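Local coordinates for protein copper-containing nitrite reductase (Thermus scotoductus, PDB 6HBE) that probably reduces nitrite to nitric oxide with electrons from cytochrome c, working as a homotrimeric copper enzyme with three cupredoxin domains per chain, at residues Phe33-Gln37 with Met179-Asn184; Tyr142-Leu148 with Asp198-Ile202; Val374-Val378 with Thr387-Asp391. All coordinates share one frame. Residues are numbered along the deposited sequence.

Contact 1. Residues Phe33-Gln37 with Met179-Asn184. With CA (calcium ion), chain O.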
loop_
_atom_site.group_PDB
_atom_site.type_symbol
_atom_site.label_atom_id
_atom_site.label_comp_id
_atom_site.label_asym_id
_atom_site.label_seq_id
_atom_site.Cartn_x
_atom_site.Cartn_y
_atom_site.Cartn_z
ATOM N N PHE C 33 -25.940 0.773 -1.181
ATOM C CA PHE C 33 -25.565 1.290 -2.510
ATOM C C PHE C 33 -25.382 0.171 -3.561
ATOM O O PHE C 33 -24.777 -0.845 -3.262
ATOM C CB PHE C 33 -24.261 2.099 -2.399
ATOM C CG PHE C 33 -24.129 2.922 -1.133
ATOM C CD1 PHE C 33 -24.903 4.050 -0.938
ATOM C CD2 PHE C 33 -23.156 2.606 -0.162
ATOM C CE1 PHE C 33 -24.780 4.821 0.203
ATOM C CE2 PHE C 33 -23.022 3.377 0.998
ATOM C CZ PHE C 33 -23.828 4.494 1.168
ATOM N N GLU C 34 -25.908 0.325 -4.787
ATOM C CA GLU C 34 -25.622 -0.642 -5.862
ATOM C C GLU C 34 -24.322 -0.224 -6.599
ATOM O O GLU C 34 -24.335 0.590 -7.487
ATOM C CB GLU C 34 -26.799 -0.812 -6.852
ATOM C CG GLU C 34 -26.695 -2.131 -7.647
ATOM C CD GLU C 34 -27.572 -2.225 -8.907
ATOM O OE1 GLU C 34 -28.038 -1.177 -9.392
ATOM O OE2 GLU C 34 -27.776 -3.368 -9.427
ATOM N N VAL C 35 -23.190 -0.792 -6.207
ATOM C CA VAL C 35 -21.882 -0.366 -6.740
ATOM C C VAL C 35 -21.479 -1.027 -8.077
ATOM O O VAL C 35 -20.493 -0.646 -8.671
ATOM C CB VAL C 35 -20.758 -0.547 -5.702
ATOM C CG1 VAL C 35 -20.993 0.365 -4.510
ATOM C CG2 VAL C 35 -20.585 -2.003 -5.264
ATOM N N ASP C 36 -22.182 -2.084 -8.480
ATOM C CA ASP C 36 -21.991 -2.718 -9.787
ATOM C C ASP C 36 -23.315 -3.444 -10.088
ATOM O O ASP C 36 -24.180 -3.516 -9.192
ATOM C CB ASP C 36 -20.808 -3.694 -9.716
ATOM C CG ASP C 36 -20.051 -3.835 -11.033
ATOM O OD1 ASP C 36 -20.692 -3.829 -12.124
ATOM O OD2 ASP C 36 -18.809 -4.019 -10.976
ATOM N N GLN C 37 -23.494 -3.979 -11.302
ATOM C CA GLN C 37 -24.711 -4.728 -11.606
ATOM C C GLN C 37 -24.799 -5.916 -10.666
ATOM O O GLN C 37 -23.874 -6.709 -10.616
ATOM C CB GLN C 37 -24.764 -5.237 -13.067
ATOM C CG GLN C 37 -24.953 -4.166 -14.139
ATOM C CD GLN C 37 -23.686 -3.401 -14.465
ATOM O OE1 GLN C 37 -22.586 -3.866 -14.180
ATOM N NE2 GLN C 37 -23.825 -2.217 -15.058
ATOM N N MET C 179 -13.523 3.244 -7.257
ATOM C CA MET C 179 -14.554 3.782 -8.211
ATOM C C MET C 179 -14.611 5.292 -8.303
ATOM O O MET C 179 -14.224 5.981 -7.349
ATOM C CB MET C 179 -15.963 3.222 -7.877
ATOM C CG MET C 179 -16.550 3.578 -6.529
ATOM S SD MET C 179 -17.867 2.425 -5.967
ATOM C CE MET C 179 -16.814 1.164 -5.288
ATOM N N PHE C 180 -15.085 5.794 -9.461
ATOM C CA PHE C 180 -15.351 7.238 -9.650
ATOM C C PHE C 180 -16.871 7.446 -9.418
ATOM O O PHE C 180 -17.721 6.732 -10.001
ATOM C CB PHE C 180 -14.987 7.749 -11.062
ATOM C CG PHE C 180 -13.525 7.618 -11.451
ATOM C CD1 PHE C 180 -12.480 7.917 -10.552
ATOM C CD2 PHE C 180 -13.170 7.240 -12.749
ATOM C CE1 PHE C 180 -11.144 7.816 -10.942
ATOM C CE2 PHE C 180 -11.836 7.140 -13.130
ATOM C CZ PHE C 180 -10.823 7.414 -12.223
ATOM N N ASN C 181 -17.206 8.428 -8.593
ATOM C CA ASN C 181 -18.608 8.760 -8.267
ATOM C C ASN C 181 -19.517 7.547 -7.909
ATOM O O ASN C 181 -20.659 7.435 -8.352
ATOM C CB ASN C 181 -19.160 9.644 -9.389
ATOM C CG ASN C 181 -18.476 10.997 -9.411
ATOM O OD1 ASN C 181 -17.814 11.370 -8.434
ATOM N ND2 ASN C 181 -18.607 11.734 -10.512
ATOM N N GLY C 182 -18.984 6.644 -7.089
ATOM C CA GLY C 182 -19.806 5.624 -6.384
ATOM C C GLY C 182 -20.251 4.381 -7.115
ATOM O O GLY C 182 -21.075 3.632 -6.594
ATOM N N ARG C 183 -19.729 4.122 -8.310
ATOM C CA ARG C 183 -20.122 2.919 -9.062
ATOM C C ARG C 183 -18.991 2.463 -10.006
ATOM O O ARG C 183 -18.433 3.273 -10.738
ATOM C CB ARG C 183 -21.403 3.209 -9.845
ATOM C CG ARG C 183 -22.047 1.991 -10.505
ATOM C CD ARG C 183 -23.423 2.376 -11.063
ATOM N NE ARG C 183 -24.029 1.401 -11.976
ATOM C CZ ARG C 183 -24.910 0.451 -11.637
ATOM N NH1 ARG C 183 -25.295 0.265 -10.369
ATOM N NH2 ARG C 183 -25.411 -0.341 -12.580
ATOM N N ASN C 184 -18.674 1.167 -9.965
ATOM C CA ASN C 184 -17.609 0.569 -10.760
ATOM C C ASN C 184 -17.809 0.837 -12.247
ATOM O O ASN C 184 -18.878 0.557 -12.780
ATOM C CB ASN C 184 -17.585 -0.954 -10.548
ATOM C CG ASN C 184 -17.155 -1.358 -9.145
ATOM O OD1 ASN C 184 -16.654 -0.557 -8.373
ATOM N ND2 ASN C 184 -17.379 -2.618 -8.811
HETATM CA CA CA O . -20.215 -3.920 -14.523
HETATM O O HOH W 1 -27.750 -2.029 -12.477
HETATM O O HOH W 2 -18.018 -4.004 -13.576
HETATM O O HOH W 3 -19.937 -1.700 -14.598
HETATM O O HOH W 4 -21.058 -3.189 -16.845
HETATM O O HOH W 5 -18.556 -4.539 -16.313
HETATM O O HOH W 6 -20.685 -5.990 -14.702
#
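This contact joins two cupredoxin domains: strand 21-36 of the first ends in a classic beta bulge at V35 and D36, and strand 177-180 of the second runs into a type I' turn, F180 to R183. Backbone pairing is confined to N184 N, which donates to V35 O at 2.9 Å. Beside it, apolar packing brings V35 CG1 to 4.0 Å from M179 SD; V35 CG1 also lies 3.9 Å from G182 O, a van der Waals contact. Charge is concentrated on R183, whose extended side chain places NH1 3.1 Å from E34 O, a hydrogen bond, and 3.2 Å from E34 OE1, a weakly hydrogen-bonded salt bridge; water 1 links R183 NH2 to the same carboxylate oxygen. Q37 NE2 turns instead to D189. Calcium is held by D36 OD1 (2.5 Å), Q37 OE1 (2.4 Å) and five waters. D36 therefore divides its carboxylate: with OD1 on the metal, OD2 accepts from N184 ND2 at 2.9 Å and from the calcium-bound water 2 at 2.7 Å.

Contact 2. Residues Tyr142-Leu148 with Asp198-Ile202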
loop_
_atom_site.group_PDB
_atom_site.type_symbol
_atom_site.label_atom_id
_atom_site.label_comp_id
_atom_site.label_asym_id
_atom_site.label_seq_id
_atom_site.Cartn_x
_atom_site.Cartn_y
_atom_site.Cartn_z
ATOM N N TYR C 142 -8.873 30.992 -13.118
ATOM C CA TYR C 142 -7.810 30.042 -13.498
ATOM C C TYR C 142 -7.213 30.466 -14.851
ATOM O O TYR C 142 -7.854 31.187 -15.637
ATOM C CB TYR C 142 -8.365 28.585 -13.561
ATOM C CG TYR C 142 -8.815 28.016 -12.208
ATOM C CD1 TYR C 142 -7.882 27.587 -11.249
ATOM C CD2 TYR C 142 -10.164 27.892 -11.901
ATOM C CE1 TYR C 142 -8.301 27.072 -10.016
ATOM C CE2 TYR C 142 -10.594 27.382 -10.680
ATOM C CZ TYR C 142 -9.670 26.968 -9.738
ATOM O OH TYR C 142 -10.131 26.476 -8.529
ATOM N N ARG C 143 -5.987 30.034 -15.123
ATOM C CA ARG C 143 -5.220 30.545 -16.255
ATOM C C ARG C 143 -5.856 30.344 -17.645
ATOM O O ARG C 143 -5.853 31.291 -18.460
ATOM C CB ARG C 143 -3.794 29.999 -16.195
ATOM C CG ARG C 143 -2.905 30.394 -17.354
ATOM C CD ARG C 143 -1.449 30.137 -17.033
ATOM N NE ARG C 143 -0.682 29.933 -18.245
ATOM C CZ ARG C 143 0.596 29.593 -18.278
ATOM N NH1 ARG C 143 1.289 29.455 -17.154
ATOM N NH2 ARG C 143 1.183 29.393 -19.452
ATOM N N MET C 144 -6.403 29.153 -17.931
ATOM C CA MET C 144 -7.020 28.889 -19.238
ATOM C C MET C 144 -8.317 29.697 -19.441
ATOM O O MET C 144 -8.625 30.098 -20.562
ATOM C CB MET C 144 -7.289 27.390 -19.481
ATOM C CG MET C 144 -7.644 27.047 -20.944
ATOM S SD MET C 144 -7.826 25.257 -21.254
ATOM C CE MET C 144 -6.099 24.761 -21.293
ATOM N N GLU C 145 -9.090 29.923 -18.383
ATOM C CA GLU C 145 -10.254 30.828 -18.481
ATOM C C GLU C 145 -9.801 32.255 -18.809
ATOM O O GLU C 145 -10.350 32.887 -19.707
ATOM C CB GLU C 145 -11.095 30.832 -17.203
ATOM C CG GLU C 145 -12.228 31.875 -17.212
ATOM C CD GLU C 145 -13.385 31.584 -16.253
ATOM O OE1 GLU C 145 -13.393 30.562 -15.521
ATOM O OE2 GLU C 145 -14.329 32.402 -16.242
ATOM N N ARG C 146 -8.794 32.744 -18.107
ATOM C CA ARG C 146 -8.267 34.091 -18.364
ATOM C C ARG C 146 -7.809 34.198 -19.819
ATOM O O ARG C 146 -8.282 35.079 -20.547
ATOM C CB ARG C 146 -7.130 34.451 -17.398
ATOM C CG ARG C 146 -6.544 35.843 -17.639
ATOM C CD ARG C 146 -5.486 36.284 -16.624
ATOM N NE ARG C 146 -4.257 35.475 -16.671
ATOM C CZ ARG C 146 -3.864 34.548 -15.787
ATOM N NH1 ARG C 146 -4.584 34.232 -14.710
ATOM N NH2 ARG C 146 -2.715 33.910 -15.997
ATOM N N GLU C 147 -6.927 33.284 -20.236
ATOM C CA GLU C 147 -6.389 33.238 -21.611
ATOM C C GLU C 147 -7.427 33.127 -22.727
ATOM O O GLU C 147 -7.251 33.746 -23.771
ATOM C CB GLU C 147 -5.345 32.107 -21.773
ATOM C CG GLU C 147 -4.028 32.363 -21.021
ATOM C CD GLU C 147 -3.080 31.166 -21.014
ATOM O OE1 GLU C 147 -3.476 30.044 -21.383
ATOM O OE2 GLU C 147 -1.916 31.331 -20.653
ATOM N N LEU C 148 -8.487 32.345 -22.540
ATOM C CA LEU C 148 -9.498 32.185 -23.583
ATOM C C LEU C 148 -10.613 33.241 -23.538
ATOM O O LEU C 148 -11.371 33.383 -24.506
ATOM C CB LEU C 148 -10.104 30.772 -23.532
ATOM C CG LEU C 148 -9.114 29.622 -23.796
ATOM C CD1 LEU C 148 -9.828 28.289 -23.604
ATOM C CD2 LEU C 148 -8.504 29.696 -25.189
ATOM N N ASP C 198 -13.145 21.234 -27.105
ATOM C CA ASP C 198 -13.756 21.733 -25.840
ATOM C C ASP C 198 -12.703 22.090 -24.779
ATOM O O ASP C 198 -11.708 21.334 -24.579
ATOM C CB ASP C 198 -14.652 20.656 -25.182
ATOM C CG ASP C 198 -16.064 20.650 -25.678
ATOM O OD1 ASP C 198 -16.504 21.598 -26.376
ATOM O OD2 ASP C 198 -16.750 19.645 -25.358
ATOM N N TYR C 199 -12.932 23.203 -24.090
ATOM C CA TYR C 199 -12.212 23.529 -22.851
ATOM C C TYR C 199 -12.913 22.830 -21.670
ATOM O O TYR C 199 -14.031 23.213 -21.280
ATOM C CB TYR C 199 -12.129 25.056 -22.680
ATOM C CG TYR C 199 -11.818 25.612 -21.297
ATOM C CD1 TYR C 199 -11.073 24.888 -20.332
ATOM C CD2 TYR C 199 -12.233 26.913 -20.955
ATOM C CE1 TYR C 199 -10.817 25.422 -19.080
ATOM C CE2 TYR C 199 -11.966 27.453 -19.696
ATOM C CZ TYR C 199 -11.240 26.718 -18.771
ATOM O OH TYR C 199 -10.988 27.277 -17.535
ATOM N N LEU C 200 -12.264 21.784 -21.129
ATOM C CA LEU C 200 -12.768 21.082 -19.939
ATOM C C LEU C 200 -12.104 21.581 -18.661
ATOM O O LEU C 200 -10.902 21.840 -18.655
ATOM C CB LEU C 200 -12.539 19.561 -20.064
ATOM C CG LEU C 200 -13.118 18.864 -21.300
ATOM C CD1 LEU C 200 -12.912 17.355 -21.194
ATOM C CD2 LEU C 200 -14.602 19.139 -21.550
ATOM N N ARG C 201 -12.879 21.696 -17.577
ATOM C CA ARG C 201 -12.299 21.900 -16.229
ATOM C C ARG C 201 -12.760 20.751 -15.304
ATOM O O ARG C 201 -13.956 20.514 -15.154
ATOM C CB ARG C 201 -12.613 23.289 -15.652
ATOM C CG ARG C 201 -11.755 23.676 -14.425
ATOM C CD ARG C 201 -11.543 25.186 -14.339
ATOM N NE ARG C 201 -12.716 25.881 -13.809
ATOM C CZ ARG C 201 -13.179 27.086 -14.192
ATOM N NH1 ARG C 201 -12.610 27.801 -15.163
ATOM N NH2 ARG C 201 -14.242 27.579 -13.569
ATOM N N ILE C 202 -11.789 20.031 -14.717
ATOM C CA ILE C 202 -12.038 18.812 -13.930
ATOM C C ILE C 202 -11.740 19.187 -12.468
ATOM O O ILE C 202 -10.704 19.793 -12.174
ATOM C CB ILE C 202 -11.147 17.631 -14.397
ATOM C CG1 ILE C 202 -11.412 17.309 -15.883
ATOM C CG2 ILE C 202 -11.386 16.374 -13.546
ATOM C CD1 ILE C 202 -10.337 16.464 -16.534
#
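Y199 gives up more surface than any other residue here, its ring packed against M144, E145 and L148 of the short helix 143-148. M144 covers one face: CG sits 4.1 Å from the centroid of the Y199 ring and almost on its normal, a CH-pi contact, while the sulfur lies obliquely, with M144 SD 4.0 Å from the same centroid and 3.4 Å from Y199 CD1, a Met-aromatic contact. One helical turn further on, L148 CD1 approaches Y199 CD2 at 3.8 Å. Y199 OH is hydrogen-bonded to E252 and accepts from R201 NH1 at 2.9 Å.

Helix and strand 199-202 run nearly antiparallel, at 156° with their axes 10.2 Å apart, so the short helix lies along one face of the six-stranded sheet of the second cupredoxin domain. Because Y199 and R201 are two residues apart on the strand, both point toward the helix, whereas L200 between them points away.

R201 carries the charged part of the interface. Its NH1 donates to E145 OE1 at 2.9 Å in a salt bridge near the guanidinium plane, and Y142 CD2 lies over a face of the same group, 3.8 Å from R201 NE; that NE is hydrogen-bonded to Y203. E145 also brings CB to 3.6 Å from Y199 OH. Y142 occupies the N-cap position and sends its own hydroxyl to G229 O. Side chains from the sheet meet the amides of the first turn, which have no intrahelical acceptor: Y226 OH bonds R143 N, and E252 OE1 bonds M144 N.

Contact 3. Residues Val374-Val378 with Thr387-Asp391. With CU (copper (II) ion), chain L.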
loop_
_atom_site.group_PDB
_atom_site.type_symbol
_atom_site.label_atom_id
_atom_site.label_comp_id
_atom_site.label_asym_id
_atom_site.label_seq_id
_atom_site.Cartn_x
_atom_site.Cartn_y
_atom_site.Cartn_z
ATOM N N VAL C 374 -10.177 -11.208 20.713
ATOM C CA VAL C 374 -9.113 -10.207 20.989
ATOM C C VAL C 374 -9.471 -8.897 20.301
ATOM O O VAL C 374 -9.893 -8.909 19.153
ATOM C CB VAL C 374 -7.698 -10.724 20.558
ATOM C CG1 VAL C 374 -7.624 -11.050 19.063
ATOM C CG2 VAL C 374 -6.615 -9.710 20.916
ATOM N N ASN C 375 -9.322 -7.769 20.993
ATOM C CA ASN C 375 -9.605 -6.481 20.393
ATOM C C ASN C 375 -8.342 -5.906 19.742
ATOM O O ASN C 375 -7.426 -5.481 20.440
ATOM C CB ASN C 375 -10.209 -5.479 21.391
ATOM C CG ASN C 375 -10.775 -4.236 20.703
ATOM O OD1 ASN C 375 -10.719 -4.103 19.469
ATOM N ND2 ASN C 375 -11.302 -3.316 21.482
ATOM N N GLU C 376 -8.330 -5.882 18.410
ATOM C CA GLU C 376 -7.215 -5.292 17.642
ATOM C C GLU C 376 -7.417 -3.791 17.368
ATOM O O GLU C 376 -6.452 -3.103 17.010
ATOM C CB GLU C 376 -6.980 -6.050 16.323
ATOM C CG GLU C 376 -6.300 -7.409 16.442
ATOM C CD GLU C 376 -4.901 -7.393 17.111
ATOM O OE1 GLU C 376 -4.214 -6.337 17.239
ATOM O OE2 GLU C 376 -4.440 -8.478 17.530
ATOM N N ASP C 377 -8.622 -3.246 17.561
ATOM C CA ASP C 377 -8.773 -1.787 17.441
ATOM C C ASP C 377 -7.957 -1.147 18.561
ATOM O O ASP C 377 -7.841 -1.717 19.658
ATOM C CB ASP C 377 -10.246 -1.332 17.451
ATOM C CG ASP C 377 -10.923 -1.404 16.063
ATOM O OD1 ASP C 377 -10.231 -1.298 15.010
ATOM O OD2 ASP C 377 -12.169 -1.565 16.013
ATOM N N VAL C 378 -7.356 0.012 18.262
ATOM C CA VAL C 378 -6.317 0.629 19.084
ATOM C C VAL C 378 -6.839 1.780 19.963
ATOM O O VAL C 378 -6.399 1.894 21.109
ATOM C CB VAL C 378 -5.123 1.112 18.197
ATOM C CG1 VAL C 378 -3.910 1.495 19.048
ATOM C CG2 VAL C 378 -4.718 0.002 17.251
ATOM N N THR C 387 -15.566 5.457 20.379
ATOM C CA THR C 387 -14.609 4.492 20.938
ATOM C C THR C 387 -14.436 3.280 20.048
ATOM O O THR C 387 -15.322 2.914 19.250
ATOM C CB THR C 387 -14.993 4.004 22.384
ATOM O OG1 THR C 387 -13.848 3.454 23.036
ATOM C CG2 THR C 387 -16.094 2.976 22.392
ATOM N N GLY C 388 -13.255 2.689 20.165
ATOM C CA GLY C 388 -12.940 1.395 19.560
ATOM C C GLY C 388 -12.876 0.235 20.546
ATOM O O GLY C 388 -12.377 -0.843 20.185
ATOM N N ARG C 389 -13.355 0.441 21.788
ATOM C CA ARG C 389 -13.727 -0.667 22.657
ATOM C C ARG C 389 -14.889 -1.441 22.065
ATOM O O ARG C 389 -15.745 -0.865 21.400
ATOM C CB ARG C 389 -14.130 -0.176 24.061
ATOM C CG ARG C 389 -12.977 0.202 24.965
ATOM C CD ARG C 389 -13.418 0.475 26.422
ATOM N NE ARG C 389 -14.635 1.291 26.469
ATOM C CZ ARG C 389 -14.719 2.629 26.382
ATOM N NH1 ARG C 389 -13.643 3.405 26.290
ATOM N NH2 ARG C 389 -15.922 3.211 26.417
ATOM N N HIS C 390 -14.904 -2.745 22.303
ATOM C CA HIS C 390 -15.943 -3.651 21.812
ATOM C C HIS C 390 -16.261 -4.735 22.829
ATOM O O HIS C 390 -15.405 -5.101 23.660
ATOM C CB HIS C 390 -15.513 -4.385 20.531
ATOM C CG HIS C 390 -15.126 -3.469 19.428
ATOM N ND1 HIS C 390 -16.038 -2.646 18.810
ATOM C CD2 HIS C 390 -13.924 -3.202 18.866
ATOM C CE1 HIS C 390 -15.416 -1.921 17.892
ATOM N NE2 HIS C 390 -14.134 -2.241 17.902
ATOM N N ASP C 391 -17.477 -5.282 22.700
ATOM C CA ASP C 391 -17.850 -6.537 23.346
ATOM C C ASP C 391 -18.507 -7.426 22.311
ATOM O O ASP C 391 -18.637 -7.051 21.118
ATOM C CB ASP C 391 -18.728 -6.289 24.612
ATOM C CG ASP C 391 -20.118 -5.666 24.309
ATOM O OD1 ASP C 391 -20.634 -5.745 23.171
ATOM O OD2 ASP C 391 -20.738 -5.120 25.260
HETATM CU CU CU L . -18.043 -2.308 19.077
#
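H390 is turned by its m rotamer (chi1 -57°) so that the two nitrogens of its imidazole serve different partners. ND1 binds the copper at 2.0 Å, and NE2 donates to D377 OD2 at 2.8 Å, with the carboxylate oxygen close to the ring plane. D377, in an m rotamer, reaches toward the histidine from just beyond the end of strand 370-375, and its carboxylate is also held by the backbone amides of G355 and N356. N375 takes the t rotamer and works in both directions: ND2 donates almost linearly to G388 O at 3.0 Å, and also to L408 O, while OD1 accepts from D377 N at 3.0 Å to close an Asx turn. The same OD1 lies 3.4 Å from H390 CD2, at the ring edge. On the other side, T387 OG1 accepts from R389 N in an ST turn. At G388 a beta carbon would come only 3.4 Å from D377 CB, so the absence of a side chain suits the close approach of the two loops.

H390, C428 and H431, with M434 completing the site, form the copper centre of the plastocyanin/azurin-like third domain, a ligand set characteristic of type 1 copper. With NE2 protonated and donating its hydrogen bond to D377, ND1 keeps its lone pair for the metal, and the buried carboxylate fixes the ring as a second-shell partner.

In the fold
Contacts 1 and 2 reach the same sheet of the second cupredoxin domain: strand 177-180 forms its edge and strand 199-208 lies beyond strand 154-163. Their centres are 30 Å apart and their nearest atoms about 9 Å, and their segments alternate along the chain. Contact 3, in the third domain, follows both in sequence; its centre lies 30 Å from that of contact 1 and 50 Å from that of contact 2. Across the trimer interface contacts 1 and 3 do meet: V378 of a neighbouring subunit packs on D36 and N184. The side chain of H390 is about 14 Å from another bound copper, whereas contact 2 lies away from the metal sites.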